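Local atomic coordinates of peroxisomal membrane protein LPX1 (PDB entry 2Y6U), a protein that hydrolyses lipid esters in the yeast peroxisome, with acyl esterase, lipase and phospholipase A activity. Residues A[142-146]-A[323-327]; A[164-170]-A[286-292]; A[67-71]-A[326-331]. All blocks are in the same frame, centred on the assembly; numbering follows the deposited sequence. Where two conformers were deposited one is given.

Interaction 1 of 3, residues A[142-146]-A[323-327]; sequences IGHSM and HLVNV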
ATOM      1  N   ILE A 142      -5.010  -9.049  14.667  1.00 21.29           N
ATOM      2  CA  ILE A 142      -5.039 -10.409  15.087  0.70 21.04           C
ATOM      3  C   ILE A 142      -5.510 -11.229  13.877  1.00 22.20           C
ATOM      4  O   ILE A 142      -6.596 -11.010  13.307  1.00 23.37           O
ATOM      5  CB  ILE A 142      -5.968 -10.683  16.299  0.70 22.98           C
ATOM      6  CG1 ILE A 142      -5.707  -9.716  17.462  0.70 23.16           C
ATOM      7  CG2 ILE A 142      -5.915 -12.226  16.678  0.70 23.28           C
ATOM      8  CD1 ILE A 142      -6.561  -8.442  17.435  0.70 19.89           C
ATOM      9  N   GLY A 143      -4.701 -12.187  13.422  1.00 21.18           N
ATOM     10  CA  GLY A 143      -5.067 -12.919  12.234  1.00 21.13           C
ATOM     11  C   GLY A 143      -4.845 -14.395  12.413  1.00 23.18           C
ATOM     12  O   GLY A 143      -3.825 -14.805  12.994  1.00 25.06           O
ATOM     13  N   HIS A 144      -5.794 -15.180  11.990  1.00 22.92           N
ATOM     14  CA  HIS A 144      -5.606 -16.651  11.865  1.00 24.07           C
ATOM     15  C   HIS A 144      -5.216 -17.070  10.411  1.00 25.24           C
ATOM     16  O   HIS A 144      -5.902 -16.710   9.479  1.00 23.27           O
ATOM     17  CB  HIS A 144      -6.911 -17.318  12.288  1.00 23.91           C
ATOM     18  CG  HIS A 144      -6.883 -18.795  12.158  1.00 26.15           C
ATOM     19  ND1 HIS A 144      -7.734 -19.486  11.340  1.00 28.81           N
ATOM     20  CD2 HIS A 144      -6.040 -19.700  12.680  1.00 25.50           C
ATOM     21  CE1 HIS A 144      -7.436 -20.779  11.385  1.00 31.00           C
ATOM     22  NE2 HIS A 144      -6.443 -20.955  12.234  1.00 26.59           N
ATOM     23  N   SER A 145      -4.241 -17.949  10.214  1.00 28.03           N
ATOM     24  CA  SER A 145      -4.082 -18.735   8.867  1.00 29.10           C
ATOM     25  C   SER A 145      -3.786 -17.725   7.787  1.00 26.92           C
ATOM     26  O   SER A 145      -2.799 -16.946   7.927  1.00 26.29           O
ATOM     27  CB  SER A 145      -5.285 -19.735   8.589  1.00 29.05           C
ATOM     28  OG  SER A 145      -5.835 -19.841   7.254  1.00 33.02           O
ATOM     29  N   MET A 146      -4.600 -17.647   6.733  1.00 24.41           N
ATOM     30  CA  MET A 146      -4.511 -16.528   5.793  1.00 23.92           C
ATOM     31  C   MET A 146      -4.453 -15.135   6.439  1.00 23.03           C
ATOM     32  O   MET A 146      -3.667 -14.265   5.990  1.00 21.44           O
ATOM     33  CB  MET A 146      -5.742 -16.612   4.869  1.00 25.46           C
ATOM     34  CG  MET A 146      -5.892 -15.598   3.895  1.00 28.19           C
ATOM     35  SD  MET A 146      -7.545 -15.743   3.023  1.00 33.06           S
ATOM     36  CE  MET A 146      -8.673 -15.416   4.148  1.00 26.20           C
ATOM     37  N   HIS A 323      -4.519 -26.750  14.154  1.00 32.11           N
ATOM     38  CA  HIS A 323      -4.420 -25.604  13.247  1.00 30.51           C
ATOM     39  C   HIS A 323      -5.600 -24.665  13.468  1.00 30.89           C
ATOM     40  O   HIS A 323      -5.483 -23.441  13.298  1.00 29.29           O
ATOM     41  CB  HIS A 323      -4.286 -26.059  11.804  1.00 32.43           C
ATOM     42  CG  HIS A 323      -4.203 -24.934  10.814  1.00 33.05           C
ATOM     43  ND1 HIS A 323      -3.154 -24.015  10.796  1.00 33.35           N
ATOM     44  CD2 HIS A 323      -5.063 -24.538   9.851  1.00 36.77           C
ATOM     45  CE1 HIS A 323      -3.383 -23.108   9.854  1.00 35.31           C
ATOM     46  NE2 HIS A 323      -4.524 -23.407   9.266  1.00 35.85           N
ATOM     47  N   LEU A 324      -6.722 -25.226  13.912  1.00 31.13           N
ATOM     48  CA  LEU A 324      -7.950 -24.401  14.113  1.00 32.00           C
ATOM     49  C   LEU A 324      -8.179 -24.030  15.565  1.00 30.97           C
ATOM     50  O   LEU A 324      -9.340 -23.886  16.024  1.00 31.87           O
ATOM     51  CB  LEU A 324      -9.173 -25.125  13.547  1.00 34.04           C
ATOM     52  CG  LEU A 324      -9.083 -25.505  12.079  1.00 38.25           C
ATOM     53  CD1 LEU A 324     -10.360 -26.217  11.535  1.00 39.71           C
ATOM     54  CD2 LEU A 324      -8.742 -24.252  11.251  1.00 36.98           C
ATOM     55  N   VAL A 325      -7.077 -23.871  16.289  1.00 29.60           N
ATOM     56  CA  VAL A 325      -7.103 -23.578  17.701  1.00 29.49           C
ATOM     57  C   VAL A 325      -7.945 -22.328  18.012  1.00 30.11           C
ATOM     58  O   VAL A 325      -8.561 -22.276  19.069  1.00 32.48           O
ATOM     59  CB  VAL A 325      -5.674 -23.492  18.247  1.00 30.13           C
ATOM     60  CG1 VAL A 325      -4.847 -22.277  17.675  1.00 27.31           C
ATOM     61  CG2 VAL A 325      -5.704 -23.597  19.816  1.00 32.53           C
ATOM     62  N   ASN A 326      -8.001 -21.354  17.085  1.00 29.16           N
ATOM     63  CA  ASN A 326      -8.806 -20.138  17.306  1.00 28.77           C
ATOM     64  C   ASN A 326     -10.275 -20.458  17.477  1.00 30.09           C
ATOM     65  O   ASN A 326     -10.932 -19.735  18.240  1.00 29.92           O
ATOM     66  CB  ASN A 326      -8.678 -19.074  16.213  1.00 27.50           C
ATOM     67  CG  ASN A 326      -9.103 -19.561  14.857  1.00 25.90           C
ATOM     68  OD1 ASN A 326      -8.820 -20.703  14.514  1.00 28.77           O
ATOM     69  ND2 ASN A 326      -9.810 -18.704  14.101  1.00 25.76           N
ATOM     70  N   VAL A 327     -10.796 -21.466  16.776  1.00 29.22           N
ATOM     71  CA  VAL A 327     -12.212 -21.837  16.939  1.00 31.64           C
ATOM     72  C   VAL A 327     -12.427 -23.024  17.881  1.00 33.92           C
ATOM     73  O   VAL A 327     -13.503 -23.160  18.403  1.00 33.04           O
ATOM     74  CB  VAL A 327     -12.930 -22.048  15.600  1.00 33.36           C
ATOM     75  CG1 VAL A 327     -12.802 -20.719  14.742  1.00 32.22           C
ATOM     76  CG2 VAL A 327     -12.397 -23.234  14.799  1.00 32.35           C
TER
HETATM   77  O   HOH W   1     -10.382 -18.488  11.122  1.00 29.44           O
HETATM   78  O   HOH W   2      -5.606 -22.541   7.018  1.00 46.16           O
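His144 and Asn326 are brought face to face by their first torsions: the histidine ring swings out opposite its own backbone N (chi1 178°), while the asparagine CG is tucked between backbone N and carbonyl carbon. The amide then lies flat over the imidazole, the two planes 28° apart, with OD1 of Asn326 3.3 Å above the centre of the His144 ring. Ser145 CB closes the opposite face near the rim, within the same strand-to-helix turn. At the ring's edge, NE2 of His144 gives a nearly straight hydrogen bond (170°) to the backbone O of His323, 2.9 Å away and close to the ring plane. Nearby on that edge, CE1 of His144 rests 3.7 Å from CD2 of Leu324. ND1 of His144, the other ring nitrogen, shares water 1 with ND2 of Asn326, so both ring nitrogens are engaged, which probably limits rotation of the imidazole.

The ring of His323 lies alongside Ser145. Its NE2 comes to 3.8 Å from CB of Ser145, and water 2 bridges that NE2 (2.6 Å) and Ser145 OG (2.7 Å). The hydroxyl also accepts a bond from Ser61 N, and ND1 of His323 is bonded to Glu169. Gly143, Ser145 and the helix that follows fit a nucleophile elbow, consistent with Ser145, His323 and Glu169 forming a catalytic triad in which the water separates serine from histidine in this crystal. The His144 bond would then hold the backbone of the probable catalytic histidine.

Strand 137-144 runs between strands 51-58 and 164-168, bonded to both. Ile142 packs on Ile337 of helix 330-347, and Val325, in the short helix 325-328, reaches Ile168 and Val333.

Interaction 2 of 3, residues A[164-170]-A[286-292]; sequences LLILIEP and RTIHIVG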
ATOM      1  N   LEU A 164       0.972  -3.769  17.375  1.00 24.44           N
ATOM      2  CA  LEU A 164       1.108  -5.146  17.905  1.00 23.67           C
ATOM      3  C   LEU A 164       0.425  -6.096  16.912  1.00 23.20           C
ATOM      4  O   LEU A 164      -0.721  -5.823  16.444  1.00 23.83           O
ATOM      5  CB  LEU A 164       0.425  -5.217  19.265  1.00 24.02           C
ATOM      6  CG  LEU A 164       0.360  -6.612  19.895  1.00 26.16           C
ATOM      7  CD1 LEU A 164       1.830  -7.080  20.221  1.00 24.18           C
ATOM      8  CD2 LEU A 164      -0.481  -6.548  21.185  1.00 22.87           C
ATOM      9  N   LEU A 165       1.112  -7.178  16.538  1.00 22.30           N
ATOM     10  CA  LEU A 165       0.595  -8.223  15.631  1.00 21.99           C
ATOM     11  C   LEU A 165       0.446  -9.475  16.438  1.00 22.70           C
ATOM     12  O   LEU A 165       1.371  -9.839  17.223  1.00 25.09           O
ATOM     13  CB  LEU A 165       1.577  -8.481  14.498  1.00 23.13           C
ATOM     14  CG  LEU A 165       1.531  -7.517  13.319  1.00 25.80           C
ATOM     15  CD1 LEU A 165       1.828  -6.028  13.617  1.00 26.02           C
ATOM     16  CD2 LEU A 165       2.447  -8.147  12.244  1.00 24.21           C
ATOM     17  N   ILE A 166      -0.688 -10.148  16.312  1.00 22.40           N
ATOM     18  CA  ILE A 166      -0.922 -11.407  16.963  1.00 22.93           C
ATOM     19  C   ILE A 166      -1.333 -12.385  15.842  1.00 24.12           C
ATOM     20  O   ILE A 166      -2.360 -12.219  15.168  1.00 24.71           O
ATOM     21  CB  ILE A 166      -2.021 -11.349  18.025  1.00 24.29           C
ATOM     22  CG1 ILE A 166      -1.687 -10.257  19.074  1.00 24.67           C
ATOM     23  CG2 ILE A 166      -2.190 -12.788  18.638  1.00 24.57           C
ATOM     24  CD1 ILE A 166      -2.696 -10.132  20.215  1.00 24.34           C
ATOM     25  N   LEU A 167      -0.480 -13.344  15.578  1.00 23.66           N
ATOM     26  CA  LEU A 167      -0.653 -14.274  14.500  1.00 23.51           C
ATOM     27  C   LEU A 167      -0.994 -15.623  15.072  1.00 24.85           C
ATOM     28  O   LEU A 167      -0.191 -16.208  15.832  1.00 25.79           O
ATOM     29  CB  LEU A 167       0.678 -14.340  13.709  1.00 23.07           C
ATOM     30  CG  LEU A 167       1.379 -13.044  13.349  1.00 22.36           C
ATOM     31  CD1 LEU A 167       2.698 -13.351  12.600  1.00 22.33           C
ATOM     32  CD2 LEU A 167       0.495 -12.122  12.507  1.00 21.11           C
ATOM     33  N   ILE A 168      -2.155 -16.170  14.719  1.00 23.62           N
ATOM     34  CA  ILE A 168      -2.567 -17.449  15.263  1.00 24.92           C
ATOM     35  C   ILE A 168      -2.417 -18.414  14.085  1.00 25.21           C
ATOM     36  O   ILE A 168      -3.134 -18.323  13.085  1.00 25.19           O
ATOM     37  CB  ILE A 168      -3.987 -17.431  15.760  1.00 24.42           C
ATOM     38  CG1 ILE A 168      -4.217 -16.311  16.829  1.00 27.82           C
ATOM     39  CG2 ILE A 168      -4.373 -18.874  16.311  1.00 24.62           C
ATOM     40  CD1 ILE A 168      -5.735 -15.923  16.968  1.00 26.54           C
ATOM     41  N   GLU A 169      -1.516 -19.358  14.184  1.00 25.77           N
ATOM     42  CA  GLU A 169      -1.288 -20.308  13.117  1.00 25.50           C
ATOM     43  C   GLU A 169      -1.180 -19.709  11.721  1.00 25.09           C
ATOM     44  O   GLU A 169      -1.907 -20.119  10.766  1.00 24.95           O
ATOM     45  CB  GLU A 169      -2.411 -21.335  13.128  1.00 27.79           C
ATOM     46  CG  GLU A 169      -2.338 -22.310  14.263  1.00 28.63           C
ATOM     47  CD  GLU A 169      -1.243 -23.453  13.995  1.00 34.82           C
ATOM     48  OE1 GLU A 169      -1.189 -23.946  12.871  1.00 32.88           O
ATOM     49  OE2 GLU A 169      -0.539 -23.868  14.920  1.00 32.14           O
ATOM     50  N   PRO A 170      -0.342 -18.668  11.571  1.00 23.44           N
ATOM     51  CA  PRO A 170      -0.205 -18.042  10.301  1.00 23.21           C
ATOM     52  C   PRO A 170       0.302 -19.071   9.255  1.00 24.71           C
ATOM     53  O   PRO A 170       1.153 -19.907   9.568  1.00 26.64           O
ATOM     54  CB  PRO A 170       0.846 -16.953  10.525  1.00 22.27           C
ATOM     55  CG  PRO A 170       1.644 -17.449  11.650  1.00 22.75           C
ATOM     56  CD  PRO A 170       0.640 -18.204  12.539  1.00 25.97           C
ATOM     57  N   ARG A 286       6.368  -5.675  17.728  1.00 25.50           N
ATOM     58  CA  ARG A 286       6.137  -6.824  18.550  1.00 25.76           C
ATOM     59  C   ARG A 286       5.101  -7.726  17.891  1.00 25.89           C
ATOM     60  O   ARG A 286       4.011  -7.272  17.560  1.00 25.76           O
ATOM     61  CB  ARG A 286       5.565  -6.316  19.872  1.00 28.47           C
ATOM     62  CG  ARG A 286       5.162  -7.452  20.791  1.00 34.62           C
ATOM     63  CD  ARG A 286       6.300  -7.876  21.503  1.00 37.75           C
ATOM     64  NE  ARG A 286       6.113  -8.742  22.699  1.00 39.60           N
ATOM     65  CZ  ARG A 286       7.026  -9.659  23.094  1.00 42.47           C
ATOM     66  NH1 ARG A 286       8.168  -9.898  22.392  1.00 39.66           N
ATOM     67  NH2 ARG A 286       6.793 -10.368  24.205  1.00 38.66           N
ATOM     68  N   THR A 287       5.446  -8.997  17.722  1.00 24.39           N
ATOM     69  CA  THR A 287       4.646  -9.976  17.045  1.00 24.87           C
ATOM     70  C   THR A 287       4.556 -11.235  17.889  1.00 25.74           C
ATOM     71  O   THR A 287       5.619 -11.869  18.351  1.00 25.65           O
ATOM     72  CB  THR A 287       5.297 -10.266  15.682  1.00 24.17           C
ATOM     73  OG1 THR A 287       5.385  -9.066  14.932  1.00 24.48           O
ATOM     74  CG2 THR A 287       4.444 -11.319  14.903  1.00 24.35           C
ATOM     75  N   ILE A 288       3.341 -11.555  18.256  1.00 26.58           N
ATOM     76  CA  ILE A 288       3.038 -12.755  19.013  1.00 26.09           C
ATOM     77  C   ILE A 288       2.626 -13.835  18.023  1.00 27.10           C
ATOM     78  O   ILE A 288       1.751 -13.607  17.182  1.00 27.81           O
ATOM     79  CB  ILE A 288       1.845 -12.495  19.935  1.00 26.95           C
ATOM     80  CG1 ILE A 288       2.021 -11.226  20.751  1.00 26.56           C
ATOM     81  CG2 ILE A 288       1.551 -13.716  20.781  1.00 26.97           C
ATOM     82  CD1 ILE A 288       3.405 -11.112  21.615  1.00 26.96           C
ATOM     83  N   HIS A 289       3.166 -15.039  18.165  1.00 24.94           N
ATOM     84  CA  HIS A 289       2.882 -16.124  17.282  1.00 25.23           C
ATOM     85  C   HIS A 289       2.293 -17.195  18.149  1.00 25.57           C
ATOM     86  O   HIS A 289       2.930 -17.676  19.076  1.00 26.66           O
ATOM     87  CB  HIS A 289       4.194 -16.543  16.662  1.00 25.03           C
ATOM     88  CG  HIS A 289       4.090 -17.606  15.624  1.00 25.37           C
ATOM     89  ND1 HIS A 289       5.219 -18.188  15.080  1.00 23.00           N
ATOM     90  CD2 HIS A 289       3.017 -18.203  15.032  1.00 24.96           C
ATOM     91  CE1 HIS A 289       4.843 -19.079  14.194  1.00 28.67           C
ATOM     92  NE2 HIS A 289       3.520 -19.091  14.117  1.00 26.02           N
ATOM     93  N   ILE A 290       1.013 -17.490  17.946  1.00 25.94           N
ATOM     94  CA  ILE A 290       0.298 -18.447  18.737  1.00 25.05           C
ATOM     95  C   ILE A 290       0.126 -19.663  17.855  1.00 26.97           C
ATOM     96  O   ILE A 290      -0.394 -19.587  16.726  1.00 26.38           O
ATOM     97  CB  ILE A 290      -1.055 -17.932  19.193  1.00 27.02           C
ATOM     98  CG1 ILE A 290      -0.886 -16.656  20.036  1.00 28.01           C
ATOM     99  CG2 ILE A 290      -1.865 -19.069  20.010  1.00 25.80           C
ATOM    100  CD1 ILE A 290      -2.157 -15.963  20.525  1.00 25.37           C
ATOM    101  N   VAL A 291       0.598 -20.796  18.343  1.00 27.29           N
ATOM    102  CA  VAL A 291       0.492 -22.044  17.582  1.00 27.97           C
ATOM    103  C   VAL A 291      -0.185 -23.089  18.429  1.00 29.77           C
ATOM    104  O   VAL A 291      -0.128 -23.069  19.653  1.00 31.84           O
ATOM    105  CB  VAL A 291       1.817 -22.568  17.030  1.00 29.50           C
ATOM    106  CG1 VAL A 291       2.615 -21.487  16.205  1.00 24.69           C
ATOM    107  CG2 VAL A 291       2.691 -23.131  18.165  1.00 30.07           C
ATOM    108  N   GLY A 292      -0.871 -24.008  17.767  1.00 31.69           N
ATOM    109  CA  GLY A 292      -1.406 -25.199  18.382  1.00 32.66           C
ATOM    110  C   GLY A 292      -0.299 -26.290  18.507  1.00 34.46           C
ATOM    111  O   GLY A 292       0.367 -26.594  17.541  1.00 31.04           O
TER
HETATM  112  O   HOH W   3       2.276 -21.010  12.376  1.00 36.45           O
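Leu165 and Leu167 do the backbone bonding for strand 164-168 along its border with strand 286-292. Leu165 donates its N-H to Arg286 O, and its O accepts Ile288 N at 2.8 Å; Leu167 N then bonds Ile288 O, and Leu167 O takes Ile290 N at 2.7 Å. Glu169 N continues the ladder to Ile290 O. The bonds are close to straight, and the strands run parallel, their axes 15° apart. Ile166 and Ile168 turn their own N-H and C=O to strand 137-144 and to Ser145 just beyond it, so both borders of the strand are hydrogen-bonded.

Beyond the last rung the chain turns into a left-handed backbone conformation at Glu169, and the side chain, bent at chi2 (-78°), reaches across to the end of strand 286-292. There OE2 of Glu169 accepts Gly292 N at 2.9 Å, met on the anti side of the carboxylate. OE1 is taken by His323 and Ser295, so both oxygens are held and the carboxylate is fixed in place. Both nitrogens of His289 also have partners: ND1 bonds Tyr313 OH, and NE2 meets water 3 at 2.9 Å, which donates to Pro170 O, an acceptor also used by Asn302. CD of Pro170 packs 3.4 Å from that same NE2.

Ile166, Ile168, Ile288 and Ile290 line one face, CG2 of Ile166 meeting CD1 of Ile290 at 3.7 Å. On the other, CD1 of Leu167 lies 3.5 Å from CG2 of Thr287. This is the parallel core of the alpha/beta hydrolase sheet, and the position of Glu169, just past a strand end, is consistent with the acid of a catalytic triad.

Interaction 3 of 3, residues A[67-71]-A[326-331]; sequences VWEYY and NVEAPD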
ATOM      1  N   VAL A  67     -16.282 -16.037  13.206  1.00 28.51           N
ATOM      2  CA  VAL A  67     -15.504 -16.874  14.123  1.00 29.30           C
ATOM      3  C   VAL A  67     -14.925 -16.075  15.289  1.00 28.74           C
ATOM      4  O   VAL A  67     -14.538 -16.653  16.317  1.00 30.91           O
ATOM      5  CB  VAL A  67     -14.348 -17.634  13.424  1.00 30.40           C
ATOM      6  CG1 VAL A  67     -14.946 -18.554  12.291  1.00 33.30           C
ATOM      7  CG2 VAL A  67     -13.226 -16.695  12.921  1.00 27.31           C
ATOM      8  N   TRP A  68     -14.945 -14.745  15.161  1.00 28.12           N
ATOM      9  CA  TRP A  68     -14.481 -13.893  16.225  1.00 28.82           C
ATOM     10  C   TRP A  68     -15.575 -13.342  17.115  1.00 28.83           C
ATOM     11  O   TRP A  68     -15.293 -12.738  18.181  1.00 28.89           O
ATOM     12  CB  TRP A  68     -13.667 -12.749  15.657  1.00 26.35           C
ATOM     13  CG  TRP A  68     -12.621 -13.118  14.696  1.00 27.87           C
ATOM     14  CD1 TRP A  68     -12.633 -12.880  13.359  1.00 24.49           C
ATOM     15  CD2 TRP A  68     -11.366 -13.787  14.976  1.00 24.41           C
ATOM     16  NE1 TRP A  68     -11.465 -13.302  12.792  1.00 23.13           N
ATOM     17  CE2 TRP A  68     -10.657 -13.849  13.743  1.00 27.35           C
ATOM     18  CE3 TRP A  68     -10.787 -14.306  16.100  1.00 27.66           C
ATOM     19  CZ2 TRP A  68      -9.450 -14.434  13.634  1.00 24.62           C
ATOM     20  CZ3 TRP A  68      -9.490 -14.859  15.988  1.00 27.50           C
ATOM     21  CH2 TRP A  68      -8.866 -14.916  14.770  1.00 24.78           C
ATOM     22  N   GLU A  69     -16.850 -13.573  16.783  1.00 30.47           N
ATOM     23  CA  GLU A  69     -17.874 -13.044  17.666  1.00 31.09           C
ATOM     24  C   GLU A  69     -17.837 -13.522  19.098  1.00 31.45           C
ATOM     25  O   GLU A  69     -18.062 -12.723  20.026  1.00 31.29           O
ATOM     26  CB  GLU A  69     -19.298 -13.174  17.054  1.00 32.74           C
ATOM     27  CG  GLU A  69     -19.368 -12.393  15.762  1.00 31.71           C
ATOM     28  CD  GLU A  69     -20.818 -12.508  15.072  1.00 37.14           C
ATOM     29  OE1 GLU A  69     -21.705 -13.200  15.589  1.00 39.76           O
ATOM     30  OE2 GLU A  69     -20.961 -11.984  13.981  1.00 42.45           O
ATOM     31  N   TYR A  70     -17.556 -14.803  19.317  1.00 30.29           N
ATOM     32  CA  TYR A  70     -17.396 -15.346  20.624  1.00 31.44           C
ATOM     33  C   TYR A  70     -16.333 -14.550  21.446  1.00 31.27           C
ATOM     34  O   TYR A  70     -16.369 -14.523  22.658  1.00 32.56           O
ATOM     35  CB  TYR A  70     -16.987 -16.835  20.468  1.00 31.36           C
ATOM     36  CG  TYR A  70     -16.719 -17.508  21.751  1.00 32.15           C
ATOM     37  CD1 TYR A  70     -15.450 -17.512  22.314  1.00 33.19           C
ATOM     38  CD2 TYR A  70     -17.742 -18.168  22.422  1.00 32.43           C
ATOM     39  CE1 TYR A  70     -15.195 -18.148  23.514  1.00 32.25           C
ATOM     40  CE2 TYR A  70     -17.516 -18.877  23.654  1.00 40.45           C
ATOM     41  CZ  TYR A  70     -16.230 -18.858  24.204  1.00 37.76           C
ATOM     42  OH  TYR A  70     -16.072 -19.458  25.401  1.00 41.48           O
ATOM     43  N   TYR A  71     -15.339 -13.998  20.758  1.00 30.54           N
ATOM     44  CA  TYR A  71     -14.271 -13.285  21.447  1.00 30.66           C
ATOM     45  C   TYR A  71     -14.694 -11.948  22.048  1.00 31.73           C
ATOM     46  O   TYR A  71     -14.127 -11.491  23.080  1.00 30.58           O
ATOM     47  CB  TYR A  71     -13.132 -12.979  20.477  1.00 29.36           C
ATOM     48  CG  TYR A  71     -12.272 -14.193  20.085  1.00 29.11           C
ATOM     49  CD1 TYR A  71     -12.841 -15.363  19.550  1.00 33.00           C
ATOM     50  CD2 TYR A  71     -10.865 -14.134  20.188  1.00 30.53           C
ATOM     51  CE1 TYR A  71     -12.030 -16.501  19.175  1.00 32.43           C
ATOM     52  CE2 TYR A  71     -10.084 -15.204  19.783  1.00 29.56           C
ATOM     53  CZ  TYR A  71     -10.654 -16.386  19.305  1.00 30.20           C
ATOM     54  OH  TYR A  71      -9.837 -17.454  18.925  1.00 30.62           O
ATOM     55  N   ASN A 326      -8.001 -21.354  17.085  1.00 29.16           N
ATOM     56  CA  ASN A 326      -8.806 -20.138  17.306  1.00 28.77           C
ATOM     57  C   ASN A 326     -10.275 -20.458  17.477  1.00 30.09           C
ATOM     58  O   ASN A 326     -10.932 -19.735  18.240  1.00 29.92           O
ATOM     59  CB  ASN A 326      -8.678 -19.074  16.213  1.00 27.50           C
ATOM     60  CG  ASN A 326      -9.103 -19.561  14.857  1.00 25.90           C
ATOM     61  OD1 ASN A 326      -8.820 -20.703  14.514  1.00 28.77           O
ATOM     62  ND2 ASN A 326      -9.810 -18.704  14.101  1.00 25.76           N
ATOM     63  N   VAL A 327     -10.796 -21.466  16.776  1.00 29.22           N
ATOM     64  CA  VAL A 327     -12.212 -21.837  16.939  1.00 31.64           C
ATOM     65  C   VAL A 327     -12.427 -23.024  17.881  1.00 33.92           C
ATOM     66  O   VAL A 327     -13.503 -23.160  18.403  1.00 33.04           O
ATOM     67  CB  VAL A 327     -12.930 -22.048  15.600  1.00 33.36           C
ATOM     68  CG1 VAL A 327     -12.802 -20.719  14.742  1.00 32.22           C
ATOM     69  CG2 VAL A 327     -12.397 -23.234  14.799  1.00 32.35           C
ATOM     70  N   GLU A 328     -11.410 -23.859  18.081  1.00 32.09           N
ATOM     71  CA  GLU A 328     -11.569 -25.042  18.927  1.00 34.46           C
ATOM     72  C   GLU A 328     -11.213 -24.848  20.368  1.00 35.07           C
ATOM     73  O   GLU A 328     -11.770 -25.523  21.219  1.00 37.67           O
ATOM     74  CB  GLU A 328     -10.752 -26.201  18.367  1.00 34.87           C
ATOM     75  CG  GLU A 328     -11.141 -26.515  16.949  1.00 34.96           C
ATOM     76  CD  GLU A 328     -10.335 -27.661  16.313  1.00 38.83           C
ATOM     77  OE1 GLU A 328      -9.260 -28.027  16.850  1.00 38.01           O
ATOM     78  OE2 GLU A 328     -10.768 -28.175  15.264  1.00 37.62           O
ATOM     79  N   ALA A 329     -10.277 -23.960  20.659  1.00 34.62           N
ATOM     80  CA  ALA A 329      -9.964 -23.613  22.044  1.00 35.64           C
ATOM     81  C   ALA A 329      -9.910 -22.122  22.196  1.00 32.25           C
ATOM     82  O   ALA A 329      -8.895 -21.583  22.606  1.00 30.09           O
ATOM     83  CB  ALA A 329      -8.573 -24.267  22.455  1.00 36.03           C
ATOM     84  N   PRO A 330     -11.017 -21.393  21.874  1.00 33.04           N
ATOM     85  CA  PRO A 330     -10.970 -19.927  21.926  1.00 31.40           C
ATOM     86  C   PRO A 330     -10.608 -19.383  23.339  1.00 32.53           C
ATOM     87  O   PRO A 330      -9.974 -18.350  23.433  1.00 32.32           O
ATOM     88  CB  PRO A 330     -12.396 -19.535  21.516  1.00 32.58           C
ATOM     89  CG  PRO A 330     -13.219 -20.724  21.971  1.00 33.10           C
ATOM     90  CD  PRO A 330     -12.385 -21.890  21.656  1.00 33.68           C
ATOM     91  N   ASP A 331     -11.040 -20.035  24.408  1.00 33.21           N
ATOM     92  CA  ASP A 331     -10.781 -19.478  25.756  1.00 34.25           C
ATOM     93  C   ASP A 331      -9.269 -19.368  26.010  1.00 33.36           C
ATOM     94  O   ASP A 331      -8.808 -18.343  26.533  1.00 33.39           O
ATOM     95  CB  ASP A 331     -11.456 -20.272  26.832  1.00 38.29           C
ATOM     96  CG  ASP A 331     -12.960 -20.086  26.809  1.00 38.12           C
ATOM     97  OD1 ASP A 331     -13.453 -19.184  26.123  1.00 39.44           O
ATOM     98  OD2 ASP A 331     -13.603 -20.863  27.433  1.00 43.45           O
TER
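Tyr70 and Tyr71 reach helices 325-328 and 330-347 with one hydroxyl each. OH of Tyr71 bonds the backbone O of Asn326 at 2.6 Å, in the carbonyl plane on a lone pair; OH of Tyr70, its ring extended opposite the backbone N (chi1 177°), bonds OD1 of Asp331 at 2.7 Å, on the syn side of the carboxylate. Between the two tyrosines sits Pro330, crossed at about a right angle by both side chains: its CG is 3.6 Å from CE1 of Tyr70, its CB 3.8 Å from CE1 of Tyr71. Val67 adds an apolar touch, CB to CG1 of Val327 at 3.7 Å.

In the next shell Trp68 lays CE3 over the centre of the Tyr71 ring, 3.7 Å above it, and its CH2 comes to 4.0 Å from ND2 of Asn326. Tyr70 has Arg74 in a cation-pi contact and His228 ring against ring, while Ile334 touches both tyrosines. A leucine in place of Tyr70 would probably leave Asp331 without this hydroxyl partner and cost Arg74 its aromatic face.

Pro330 opens helix 330-347 right after Ala329, where its lack of an N-H costs no helical hydrogen bond. In alpha/beta hydrolases the loop after the third strand, here 51-58, often carries the oxyanion hole; its continuation packs against helix 325-328, after the probable catalytic histidine, and the start of helix 330-347.

Interactions 1 and 3 end on the same piece of chain, sharing Asn326 and Val327 in helix 325-328, with centres about 9 Å apart. Interaction 2 lies about 9 Å from interaction 1 and 15 Å from interaction 3, between centres, and along the chain it is nested inside the loops that both close. Strands 137-144, 164-168 and 286-292 are consecutive in the large sheet: Gly143 bonds Ile168, and interactions 1 and 2 are also joined through Glu169. Trp68 touches both His144 and Ile168. Distant parts of the sequence thus converge at the strand ends, where the probable active site of the hydrolase lies.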